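PDB 6JT6: extracellular PQQ-dependent sugar dehydrogenase from Coprinopsis cinerea, which probably oxidises sugars with its PQQ-dependent catalytic domain and passes the electrons on through the haem-binding cytochrome b domain that forms this structure. Local coordinates for residues A[71-83]-A[103-116]. Numbering follows the deposited sequence.
Sequences LVGWVDGSTPRIS and ILGSSGTNGNIQRI
V75, P80 and I82 of one beta hairpin pack on I103, G108 and I116 of another, the axes of strands 71-76 and 113-116 approaching to 6.7 Å at 130°. The hairpins belong to the two facing sheets of the cytochrome domain, a beta sandwich as in cellobiose dehydrogenase. No direct hydrogen bond joins them. I116 buries more surface in the contact than any other residue: its CD1 lies 3.5 Å from W74 N, and its CG2 meets I82 CD1. I103 CG1 sits opposite its own carbonyl carbon (chi1 -67°) and passes I82 the other way, 3.5 Å from I82 CG2, while I103 CG2 rests on P80 CG. The ring of P80 also lies against S107 CB, whose OG is turned to L104 O and V117 N. V75 CG2 touches G108 O and Q114 CB. Near the type II' turn at 76-79, T109 CG2 comes 3.4 Å from G77 O and also meets V75 CG1. T109 OG1 donates to I113 O and accepts from G111 N in an ST turn. A valine here would probably leave G111 N without its acceptor and take one of two donors from I113 O, so the turn would be held less firmly. Q114 NE2 bonds to A54 O and P51 O. Two waters bridge the hairpins: one accepts from V75 N and is hydrogen-bonded to Q114 OE1, and the other accepts from T109 N and is hydrogen-bonded to S78 O at 3.0 Å.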
loop_
_atom_site.group_PDB
_atom_site.type_symbol
_atom_site.label_atom_id
_atom_site.label_comp_id
_atom_site.label_asym_id
_atom_site.label_seq_id
_atom_site.Cartn_x
_atom_site.Cartn_y
_atom_site.Cartn_z
ATOM N N LEU A 71 -4.585 -4.948 -0.183
ATOM C CA LEU A 71 -3.389 -4.997 -1.041
ATOM C C LEU A 71 -2.255 -5.567 -0.255
ATOM O O LEU A 71 -2.054 -5.213 0.902
ATOM C CB LEU A 71 -3.022 -3.621 -1.623
ATOM C CG LEU A 71 -4.144 -2.776 -2.237
ATOM C CD1 LEU A 71 -3.575 -1.441 -2.696
ATOM C CD2 LEU A 71 -4.892 -3.469 -3.373
ATOM N N VAL A 72 -1.508 -6.466 -0.880
ATOM C CA VAL A 72 -0.429 -7.138 -0.206
ATOM C C VAL A 72 0.826 -7.104 -1.073
ATOM O O VAL A 72 0.789 -7.443 -2.271
ATOM C CB VAL A 72 -0.834 -8.552 0.296
ATOM C CG1 VAL A 72 -1.261 -9.448 -0.843
ATOM C CG2 VAL A 72 0.290 -9.212 1.081
ATOM N N GLY A 73 1.912 -6.636 -0.469
ATOM C CA GLY A 73 3.196 -6.569 -1.143
ATOM C C GLY A 73 4.271 -7.340 -0.424
ATOM O O GLY A 73 4.194 -7.575 0.795
ATOM N N TRP A 74 5.286 -7.752 -1.187
ATOM C CA TRP A 74 6.449 -8.409 -0.651
ATOM C C TRP A 74 7.610 -8.325 -1.647
ATOM O O TRP A 74 7.438 -7.834 -2.787
ATOM C CB TRP A 74 6.132 -9.846 -0.226
ATOM C CG TRP A 74 5.837 -10.787 -1.366
ATOM C CD1 TRP A 74 6.723 -11.616 -2.010
ATOM C CD2 TRP A 74 4.553 -11.022 -1.956
ATOM N NE1 TRP A 74 6.060 -12.362 -2.977
ATOM C CE2 TRP A 74 4.725 -12.025 -2.956
ATOM C CE3 TRP A 74 3.274 -10.512 -1.711
ATOM C CZ2 TRP A 74 3.661 -12.503 -3.743
ATOM C CZ3 TRP A 74 2.202 -10.992 -2.496
ATOM C CH2 TRP A 74 2.414 -11.977 -3.512
ATOM N N VAL A 75 8.788 -8.765 -1.208
ATOM C CA VAL A 75 9.945 -8.845 -2.109
ATOM C C VAL A 75 10.404 -10.307 -2.181
ATOM O O VAL A 75 10.718 -10.914 -1.160
ATOM C CB VAL A 75 11.101 -7.886 -1.713
ATOM C CG1 VAL A 75 12.258 -8.044 -2.677
ATOM C CG2 VAL A 75 10.639 -6.437 -1.801
ATOM N N ASP A 76 10.385 -10.854 -3.393
ATOM C CA ASP A 76 10.834 -12.209 -3.676
ATOM C C ASP A 76 12.301 -12.128 -4.121
ATOM O O ASP A 76 12.569 -11.908 -5.298
ATOM C CB ASP A 76 9.959 -12.813 -4.789
ATOM C CG ASP A 76 10.445 -14.190 -5.251
ATOM O OD1 ASP A 76 11.002 -14.943 -4.421
ATOM O OD2 ASP A 76 10.247 -14.508 -6.448
ATOM N N GLY A 77 13.233 -12.248 -3.168
ATOM C CA GLY A 77 14.663 -12.108 -3.459
ATOM C C GLY A 77 14.999 -10.640 -3.592
ATOM O O GLY A 77 15.143 -9.949 -2.583
ATOM N N SER A 78 15.120 -10.159 -4.827
ATOM C CA SER A 78 15.166 -8.717 -5.059
ATOM C C SER A 78 13.927 -8.142 -5.799
ATOM O O SER A 78 13.877 -6.946 -6.073
ATOM C CB SER A 78 16.471 -8.344 -5.787
ATOM O OG SER A 78 16.434 -8.845 -7.114
ATOM N N THR A 79 12.939 -8.988 -6.105
ATOM C CA THR A 79 11.837 -8.620 -7.023
ATOM C C THR A 79 10.554 -8.288 -6.221
ATOM O O THR A 79 9.991 -9.173 -5.574
ATOM C CB THR A 79 11.570 -9.734 -8.072
ATOM O OG1 THR A 79 12.778 -10.037 -8.795
ATOM C CG2 THR A 79 10.438 -9.327 -9.074
ATOM N N PRO A 80 10.115 -7.002 -6.243
ATOM C CA PRO A 80 8.855 -6.635 -5.567
ATOM C C PRO A 80 7.630 -7.275 -6.251
ATOM O O PRO A 80 7.641 -7.542 -7.447
ATOM C CB PRO A 80 8.804 -5.091 -5.698
ATOM C CG PRO A 80 9.606 -4.802 -6.938
ATOM C CD PRO A 80 10.699 -5.865 -6.986
ATOM N N ARG A 81 6.611 -7.571 -5.458
ATOM C CA ARG A 81 5.367 -8.119 -5.952
ATOM C C ARG A 81 4.253 -7.410 -5.222
ATOM O O ARG A 81 4.439 -6.948 -4.084
ATOM C CB ARG A 81 5.270 -9.624 -5.685
ATOM C CG ARG A 81 6.484 -10.435 -6.135
ATOM C CD ARG A 81 6.128 -11.530 -7.092
ATOM N NE ARG A 81 7.344 -12.257 -7.431
ATOM C CZ ARG A 81 7.959 -12.238 -8.614
ATOM N NH1 ARG A 81 7.465 -11.534 -9.646
ATOM N NH2 ARG A 81 9.080 -12.949 -8.758
ATOM N N ILE A 82 3.075 -7.392 -5.843
ATOM C CA ILE A 82 1.897 -6.813 -5.217
ATOM C C ILE A 82 0.646 -7.521 -5.725
ATOM O O ILE A 82 0.585 -7.965 -6.888
ATOM C CB ILE A 82 1.844 -5.253 -5.385
ATOM C CG1 ILE A 82 0.765 -4.626 -4.488
ATOM C CG2 ILE A 82 1.622 -4.837 -6.851
ATOM C CD1 ILE A 82 1.235 -3.504 -3.603
ATOM N N SER A 83 -0.344 -7.635 -4.849
ATOM C CA SER A 83 -1.556 -8.353 -5.165
ATOM C C SER A 83 -2.753 -7.638 -4.517
ATOM O O SER A 83 -2.618 -7.058 -3.420
ATOM C CB SER A 83 -1.418 -9.795 -4.669
ATOM O OG SER A 83 -2.637 -10.504 -4.751
ATOM N N ILE A 103 3.675 -1.650 -10.074
ATOM C CA ILE A 103 4.811 -1.410 -9.180
ATOM C C ILE A 103 5.693 -0.337 -9.803
ATOM O O ILE A 103 5.970 -0.379 -11.003
ATOM C CB ILE A 103 5.597 -2.702 -8.885
ATOM C CG1 ILE A 103 4.704 -3.655 -8.060
ATOM C CG2 ILE A 103 6.889 -2.408 -8.076
ATOM C CD1 ILE A 103 5.180 -5.094 -8.008
ATOM N N LEU A 104 6.099 0.618 -8.965
ATOM C CA LEU A 104 6.855 1.809 -9.367
ATOM C C LEU A 104 8.296 1.650 -8.914
ATOM O O LEU A 104 8.638 0.639 -8.275
ATOM C CB LEU A 104 6.208 3.084 -8.759
ATOM C CG LEU A 104 4.712 3.324 -9.063
ATOM C CD1 LEU A 104 4.107 4.627 -8.463
ATOM C CD2 LEU A 104 4.403 3.243 -10.559
ATOM N N GLY A 105 9.145 2.637 -9.212
ATOM C CA GLY A 105 10.564 2.583 -8.853
ATOM C C GLY A 105 10.827 2.720 -7.365
ATOM O O GLY A 105 9.879 2.881 -6.581
ATOM N N SER A 106 12.108 2.671 -6.978
ATOM C CA SER A 106 12.561 2.595 -5.563
ATOM C C SER A 106 11.946 1.412 -4.765
ATOM O O SER A 106 11.926 1.419 -3.540
ATOM C CB SER A 106 12.354 3.938 -4.832
ATOM O OG SER A 106 10.979 4.241 -4.677
ATOM N N SER A 107 11.456 0.397 -5.481
ATOM C CA SER A 107 10.962 -0.830 -4.887
ATOM C C SER A 107 12.063 -1.902 -4.871
ATOM O O SER A 107 13.023 -1.827 -5.641
ATOM C CB SER A 107 9.706 -1.351 -5.625
ATOM O OG SER A 107 8.654 -0.427 -5.566
ATOM N N GLY A 108 11.894 -2.898 -4.000
ATOM C CA GLY A 108 12.831 -4.030 -3.881
ATOM C C GLY A 108 13.454 -4.019 -2.501
ATOM O O GLY A 108 12.793 -3.632 -1.531
ATOM N N THR A 109 14.716 -4.436 -2.406
ATOM C CA THR A 109 15.407 -4.464 -1.126
ATOM C C THR A 109 16.832 -3.952 -1.214
ATOM O O THR A 109 17.488 -4.133 -2.240
ATOM C CB THR A 109 15.316 -5.862 -0.435
ATOM O OG1 THR A 109 15.901 -5.795 0.881
ATOM C CG2 THR A 109 15.984 -6.940 -1.258
ATOM N N ASN A 110 17.281 -3.272 -0.162
ATOM C CA ASN A 110 18.698 -2.877 -0.049
ATOM C C ASN A 110 19.406 -3.759 0.990
ATOM O O ASN A 110 20.558 -3.501 1.360
ATOM C CB ASN A 110 18.858 -1.382 0.276
ATOM C CG ASN A 110 18.197 -0.970 1.592
ATOM O OD1 ASN A 110 17.773 -1.812 2.394
ATOM N ND2 ASN A 110 18.067 0.354 1.798
ATOM N N GLY A 111 18.699 -4.796 1.445
ATOM C CA GLY A 111 19.190 -5.681 2.495
ATOM C C GLY A 111 18.932 -5.187 3.910
ATOM O O GLY A 111 19.106 -5.944 4.854
ATOM N N ASN A 112 18.550 -3.921 4.059
ATOM C CA ASN A 112 18.162 -3.347 5.341
ATOM C C ASN A 112 16.630 -3.163 5.388
ATOM O O ASN A 112 15.990 -3.535 6.362
ATOM C CB ASN A 112 18.886 -2.017 5.582
ATOM C CG ASN A 112 20.400 -2.193 5.807
ATOM O OD1 ASN A 112 20.867 -3.280 6.153
ATOM N ND2 ASN A 112 21.168 -1.115 5.610
ATOM N N ILE A 113 16.070 -2.572 4.327
ATOM C CA ILE A 113 14.635 -2.411 4.175
ATOM C C ILE A 113 14.147 -3.153 2.948
ATOM O O ILE A 113 14.931 -3.454 2.045
ATOM C CB ILE A 113 14.186 -0.915 4.141
ATOM C CG1 ILE A 113 14.850 -0.113 3.003
ATOM C CG2 ILE A 113 14.465 -0.274 5.492
ATOM C CD1 ILE A 113 14.097 1.139 2.578
ATOM N N GLN A 114 12.858 -3.485 2.942
ATOM C CA GLN A 114 12.139 -3.743 1.685
ATOM C C GLN A 114 11.109 -2.618 1.416
ATOM O O GLN A 114 10.519 -2.046 2.352
ATOM C CB GLN A 114 11.483 -5.116 1.666
ATOM C CG GLN A 114 10.411 -5.309 2.728
ATOM C CD GLN A 114 9.862 -6.705 2.708
ATOM O OE1 GLN A 114 9.029 -7.038 1.856
ATOM N NE2 GLN A 114 10.308 -7.544 3.662
ATOM N N ARG A 115 10.896 -2.317 0.139
ATOM C CA ARG A 115 9.919 -1.307 -0.256
ATOM C C ARG A 115 9.060 -1.800 -1.396
ATOM O O ARG A 115 9.574 -2.415 -2.355
ATOM C CB ARG A 115 10.639 -0.056 -0.727
ATOM C CG ARG A 115 10.847 0.970 0.339
ATOM C CD ARG A 115 11.771 2.021 -0.227
ATOM N NE ARG A 115 11.201 2.991 -1.180
ATOM C CZ ARG A 115 10.874 4.250 -0.849
ATOM N NH1 ARG A 115 10.946 4.653 0.427
ATOM N NH2 ARG A 115 10.467 5.095 -1.766
ATOM N N ILE A 116 7.748 -1.565 -1.301
ATOM C CA ILE A 116 6.900 -1.823 -2.482
ATOM C C ILE A 116 6.115 -0.549 -2.737
ATOM O O ILE A 116 5.226 -0.198 -1.946
ATOM C CB ILE A 116 5.936 -3.059 -2.361
ATOM C CG1 ILE A 116 6.672 -4.331 -1.966
ATOM C CG2 ILE A 116 5.207 -3.312 -3.693
ATOM C CD1 ILE A 116 6.634 -4.584 -0.488
HETATM O O HOH W 1 8.978 -9.751 1.745
HETATM O O HOH W 2 15.855 -4.985 -5.099
#